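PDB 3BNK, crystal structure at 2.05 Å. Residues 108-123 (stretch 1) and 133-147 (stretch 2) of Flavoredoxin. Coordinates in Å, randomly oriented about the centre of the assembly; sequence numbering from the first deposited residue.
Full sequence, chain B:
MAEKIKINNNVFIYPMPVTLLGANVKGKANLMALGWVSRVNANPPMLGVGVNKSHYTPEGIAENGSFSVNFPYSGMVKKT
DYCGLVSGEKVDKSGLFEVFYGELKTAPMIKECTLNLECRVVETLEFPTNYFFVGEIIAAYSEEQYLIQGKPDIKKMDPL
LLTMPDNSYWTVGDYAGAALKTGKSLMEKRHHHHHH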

# COMPACT_ATOMS: atom_id res chain seq x y z
N PRO B 108 -12.82 15.83 6.40
CA PRO B 108 -13.42 15.30 7.61
C PRO B 108 -12.66 14.08 8.13
O PRO B 108 -12.34 13.17 7.36
N MET B 109 -12.35 14.10 9.43
CA MET B 109 -11.60 13.01 10.06
C MET B 109 -12.43 12.33 11.14
O MET B 109 -13.38 12.91 11.67
N ILE B 110 -12.09 11.08 11.44
CA ILE B 110 -12.89 10.24 12.33
C ILE B 110 -12.27 10.14 13.72
O ILE B 110 -11.16 9.62 13.88
N LYS B 111 -12.99 10.61 14.72
CA LYS B 111 -12.46 10.68 16.09
C LYS B 111 -12.05 9.31 16.63
O LYS B 111 -11.04 9.19 17.32
N GLU B 112 -12.83 8.29 16.29
CA GLU B 112 -12.66 6.95 16.83
C GLU B 112 -11.45 6.21 16.22
O GLU B 112 -10.88 5.31 16.85
N CYS B 113 -11.05 6.60 15.01
CA CYS B 113 -9.88 6.02 14.35
C CYS B 113 -8.57 6.31 15.09
O CYS B 113 -8.41 7.36 15.72
N THR B 114 -7.62 5.38 15.02
CA THR B 114 -6.42 5.46 15.83
C THR B 114 -5.40 6.46 15.30
O THR B 114 -4.51 6.90 16.05
N LEU B 115 -5.53 6.79 14.02
CA LEU B 115 -4.59 7.66 13.31
C LEU B 115 -5.33 8.31 12.14
O LEU B 115 -6.04 7.63 11.39
N ASN B 116 -5.16 9.63 12.02
CA ASN B 116 -5.78 10.41 10.93
C ASN B 116 -4.74 11.26 10.21
O ASN B 116 -4.03 12.05 10.84
N LEU B 117 -4.66 11.08 8.89
CA LEU B 117 -3.76 11.86 8.05
C LEU B 117 -4.57 12.84 7.21
O LEU B 117 -5.38 12.43 6.39
N GLU B 118 -4.36 14.13 7.45
CA GLU B 118 -5.09 15.20 6.79
C GLU B 118 -4.27 15.66 5.58
O GLU B 118 -3.14 16.10 5.73
N CYS B 119 -4.84 15.53 4.38
CA CYS B 119 -4.04 15.65 3.17
C CYS B 119 -4.50 16.71 2.19
O CYS B 119 -5.70 16.87 1.94
N ARG B 120 -3.52 17.42 1.64
CA ARG B 120 -3.81 18.43 0.63
C ARG B 120 -3.50 17.91 -0.76
O ARG B 120 -2.37 17.51 -1.03
N VAL B 121 -4.49 17.90 -1.63
CA VAL B 121 -4.28 17.41 -2.99
C VAL B 121 -3.19 18.24 -3.66
O VAL B 121 -3.26 19.47 -3.68
N VAL B 122 -2.18 17.53 -4.17
CA VAL B 122 -1.05 18.10 -4.91
C VAL B 122 -1.27 17.85 -6.42
O VAL B 122 -1.13 18.76 -7.24
N GLU B 123 -1.62 16.62 -6.77
CA GLU B 123 -1.89 16.26 -8.15
C GLU B 123 -2.96 15.18 -8.21
O GLU B 123 -2.92 14.21 -7.44
N PHE B 133 -5.43 10.29 -6.36
CA PHE B 133 -5.23 11.61 -5.76
C PHE B 133 -3.95 11.60 -4.92
O PHE B 133 -3.90 10.94 -3.88
N VAL B 134 -2.92 12.33 -5.37
CA VAL B 134 -1.67 12.48 -4.60
C VAL B 134 -1.78 13.69 -3.65
O VAL B 134 -2.05 14.82 -4.08
N GLY B 135 -1.63 13.42 -2.36
CA GLY B 135 -1.81 14.43 -1.35
C GLY B 135 -0.62 14.56 -0.43
O GLY B 135 -0.01 13.56 -0.06
N GLU B 136 -0.29 15.79 -0.07
CA GLU B 136 0.72 16.04 0.95
C GLU B 136 0.07 15.86 2.31
O GLU B 136 -1.03 16.35 2.56
N ILE B 137 0.74 15.14 3.20
CA ILE B 137 0.27 15.02 4.57
C ILE B 137 0.64 16.30 5.31
O ILE B 137 1.82 16.55 5.64
N ILE B 138 -0.36 17.14 5.55
CA ILE B 138 -0.08 18.44 6.14
C ILE B 138 -0.19 18.38 7.65
O ILE B 138 0.53 19.09 8.35
N ALA B 139 -1.08 17.52 8.15
CA ALA B 139 -1.18 17.28 9.59
C ALA B 139 -1.53 15.82 9.85
O ALA B 139 -2.28 15.20 9.08
N ALA B 140 -0.96 15.29 10.92
CA ALA B 140 -1.23 13.94 11.39
C ALA B 140 -1.63 13.97 12.85
O ALA B 140 -1.03 14.69 13.65
N TYR B 141 -2.67 13.20 13.17
CA TYR B 141 -3.26 13.14 14.50
C TYR B 141 -3.31 11.71 15.03
O TYR B 141 -3.72 10.79 14.32
N SER B 142 -2.91 11.54 16.28
CA SER B 142 -3.23 10.33 17.01
C SER B 142 -3.58 10.66 18.45
O SER B 142 -4.03 11.77 18.75
N GLU B 143 -3.41 9.68 19.34
CA GLU B 143 -3.63 9.86 20.77
C GLU B 143 -2.46 9.20 21.50
O GLU B 143 -1.80 8.31 20.94
N GLU B 144 -2.21 9.63 22.73
CA GLU B 144 -1.06 9.12 23.51
C GLU B 144 -1.07 7.59 23.61
O GLU B 144 -0.01 6.96 23.52
N GLN B 145 -2.26 7.00 23.75
CA GLN B 145 -2.42 5.54 23.94
C GLN B 145 -2.09 4.70 22.71
O GLN B 145 -2.14 3.46 22.75
N TYR B 146 -1.74 5.36 21.60
CA TYR B 146 -1.37 4.67 20.38
C TYR B 146 0.10 4.89 20.05
O TYR B 146 0.60 4.40 19.04
N LEU B 147 0.80 5.61 20.91
CA LEU B 147 2.18 6.02 20.62
C LEU B 147 3.21 5.33 21.50
O LEU B 147 2.96 5.06 22.68

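Side-chain packing between two antiparallel strands of Flavoredoxin, 115-123 and 133-142, followed along the second. Phe 133 (chi1 m) stands sideways to the pairing, its ring atom CD2 4.6 Å from Val 121 CG2. Val 134 (t) lies on the same sheet face as Glu 123. Gly 135 faces Val 121 without a side chain; an ideal CB there would sit a tight 3.1 Å from Cys 119 CB. Glu 136 (t, t) extends beside Arg 120 (t), and the salt bridge Arg 120 NH1 to Glu 136 OE1 is long at 3.6 Å; Val 122 CG2 packs 3.9 Å from Glu 136 CB. Ile 137 (m, t) turns to the other face, where its CG2 meets Leu 117 CB at 4.1 Å and its CG1 meets Cys 119 SG at 4.1 Å. Ile 138 (p) points sideways, but its end comes nearer: CD1 lies 3.7 Å from Glu 118 OE1, and CG2 3.9 Å from Arg 120 CB. Ala 139 is small, its CB 3.4 Å from Glu 118 OE1, whereas Ala 140 CB touches Leu 117 CD2 (3.8 Å) on the opposite face. Tyr 141 (m) meets the extended Glu 118 (t, t) edge-on: Tyr 141 OH donates to Glu 118 OE1 at 2.9 Å, near the ring plane, while Met 109 SD approaches Tyr 141 CE1 obliquely at 3.7 Å. Asn 116 OD1 is 3.9 Å from Tyr 141 CB, and Asn 116 ND2 donates to Ile 110 O (2.9 Å). Ser 142 (t) swings its OG to Thr 114 O, a 2.7 Å hydrogen bond. Finally, Tyr 146 (m) points toward stretch 1 and lays one ring face against Thr 114 (p), whose CB sits 3.7 Å from the Tyr 146 ring centroid in a CH-pi contact.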

# COMPACT_ATOMS: atom_id res chain seq x y z
CB PRO B 108 -14.85 14.95 7.16
CG PRO B 108 -14.73 14.64 5.71
CD PRO B 108 -13.60 15.51 5.19
CB MET B 109 -10.28 13.52 10.63
CG MET B 109 -9.27 13.87 9.56
SD MET B 109 -7.82 14.74 10.19
CE MET B 109 -8.51 16.35 10.57
CB ILE B 110 -13.09 8.81 11.76
CG1 ILE B 110 -13.79 8.86 10.40
CG2 ILE B 110 -13.89 7.93 12.75
CD1 ILE B 110 -13.74 7.55 9.64
CB LYS B 111 -13.48 11.34 17.03
CG LYS B 111 -13.52 12.84 16.90
CD LYS B 111 -14.70 13.46 17.63
CE LYS B 111 -14.69 14.98 17.52
NZ LYS B 111 -15.81 15.58 18.31
CB GLU B 112 -13.96 6.16 16.71
CG GLU B 112 -15.18 6.87 17.40
CD GLU B 112 -16.14 7.64 16.44
OE1 GLU B 112 -15.70 8.47 15.63
OE2 GLU B 112 -17.37 7.44 16.54
CB CYS B 113 -9.81 6.45 12.87
SG CYS B 113 -11.01 5.57 11.81
CB THR B 114 -5.77 4.07 15.99
OG1 THR B 114 -5.17 3.67 14.75
CG2 THR B 114 -6.82 3.05 16.45
CB LEU B 115 -3.37 6.86 12.82
CG LEU B 115 -2.30 7.53 11.93
CD1 LEU B 115 -1.42 8.57 12.69
CD2 LEU B 115 -1.42 6.49 11.30
CB ASN B 116 -6.90 11.32 11.45
CG ASN B 116 -7.67 10.72 12.61
OD1 ASN B 116 -7.31 10.90 13.77
ND2 ASN B 116 -8.77 10.03 12.29
CB LEU B 117 -2.89 10.95 7.16
CG LEU B 117 -2.20 9.74 7.82
CD1 LEU B 117 -1.36 8.95 6.81
CD2 LEU B 117 -1.36 10.11 9.08
CB GLU B 118 -5.33 16.34 7.79
CG GLU B 118 -6.14 17.53 7.28
CD GLU B 118 -6.26 18.66 8.32
OE1 GLU B 118 -5.42 18.72 9.25
OE2 GLU B 118 -7.20 19.47 8.20
CB CYS B 119 -3.92 14.29 2.45
SG CYS B 119 -3.36 12.97 3.53
CB ARG B 120 -3.04 19.72 0.89
CG ARG B 120 -3.74 20.90 0.25
CD ARG B 120 -2.81 21.80 -0.48
NE ARG B 120 -1.94 22.57 0.39
CZ ARG B 120 -0.61 22.48 0.37
NH1 ARG B 120 -0.00 21.66 -0.48
NH2 ARG B 120 0.10 23.22 1.20
CB VAL B 121 -5.58 17.39 -3.83
CG1 VAL B 121 -5.28 17.04 -5.27
CG2 VAL B 121 -6.59 16.40 -3.24
CB VAL B 122 0.31 17.53 -4.40
CG1 VAL B 122 1.48 17.98 -5.25
CG2 VAL B 122 0.56 17.94 -2.94
CB GLU B 123 -0.60 15.77 -8.85
CG GLU B 123 -0.73 15.64 -10.37
CD GLU B 123 0.60 15.41 -11.09
OE1 GLU B 123 1.66 15.53 -10.43
OE2 GLU B 123 0.58 15.12 -12.33
CB PHE B 133 -6.41 11.98 -4.85
CG PHE B 133 -7.72 12.18 -5.57
CD1 PHE B 133 -8.75 11.25 -5.43
CD2 PHE B 133 -7.94 13.32 -6.34
CE1 PHE B 133 -9.98 11.44 -6.07
CE2 PHE B 133 -9.17 13.52 -6.98
CZ PHE B 133 -10.19 12.58 -6.85
CB VAL B 134 -0.39 12.54 -5.51
CG1 VAL B 134 0.87 12.61 -4.68
CG2 VAL B 134 -0.30 11.33 -6.43
CB GLU B 136 1.30 17.46 0.83
CG GLU B 136 2.51 17.72 1.75
CD GLU B 136 3.03 19.16 1.70
OE1 GLU B 136 2.85 19.84 0.67
OE2 GLU B 136 3.63 19.60 2.71
CB ILE B 137 0.84 13.77 5.29
CG1 ILE B 137 0.58 12.50 4.46
CG2 ILE B 137 0.24 13.63 6.70
CD1 ILE B 137 1.48 11.33 4.87
CB ILE B 138 -0.95 19.57 5.52
CG1 ILE B 138 -2.41 19.41 5.90
CG2 ILE B 138 -0.72 19.66 3.99
CD1 ILE B 138 -2.84 20.26 7.13
CB ALA B 139 -2.19 18.22 10.25
CB ALA B 140 -0.03 13.04 11.18
CB TYR B 141 -4.68 13.72 14.49
CG TYR B 141 -4.82 15.09 13.86
CD1 TYR B 141 -4.95 15.24 12.48
CD2 TYR B 141 -4.82 16.25 14.66
CE1 TYR B 141 -5.07 16.50 11.89
CE2 TYR B 141 -4.95 17.52 14.08
CZ TYR B 141 -5.07 17.63 12.70
OH TYR B 141 -5.19 18.88 12.13
CB SER B 142 -2.07 9.32 16.93
OG SER B 142 -2.48 8.06 17.43
CB GLU B 143 -4.96 9.23 21.19
CG GLU B 143 -6.13 9.56 20.27
CD GLU B 143 -7.41 8.88 20.66
OE1 GLU B 143 -7.52 8.42 21.81
OE2 GLU B 143 -8.32 8.81 19.79
CB GLU B 144 -1.00 9.79 24.89
CG GLU B 144 0.26 9.48 25.72
CD GLU B 144 0.05 8.39 26.79
OE1 GLU B 144 0.35 8.64 27.98
OE2 GLU B 144 -0.41 7.27 26.44
CB GLN B 145 -3.84 5.22 24.41
CG GLN B 145 -4.93 5.64 23.42
CD GLN B 145 -6.16 4.77 23.48
OE1 GLN B 145 -7.27 5.23 23.17
NE2 GLN B 145 -5.99 3.51 23.85
CB TYR B 146 -2.26 5.13 19.21
CG TYR B 146 -3.74 4.83 19.42
CD1 TYR B 146 -4.69 5.86 19.41
CD2 TYR B 146 -4.18 3.53 19.63
CE1 TYR B 146 -6.05 5.59 19.59
CE2 TYR B 146 -5.53 3.24 19.83
CZ TYR B 146 -6.46 4.27 19.81
OH TYR B 146 -7.79 3.97 20.00
CB LEU B 147 2.34 7.54 20.72
CG LEU B 147 1.37 8.41 19.92
CD1 LEU B 147 1.58 9.87 20.26
CD2 LEU B 147 1.49 8.19 18.42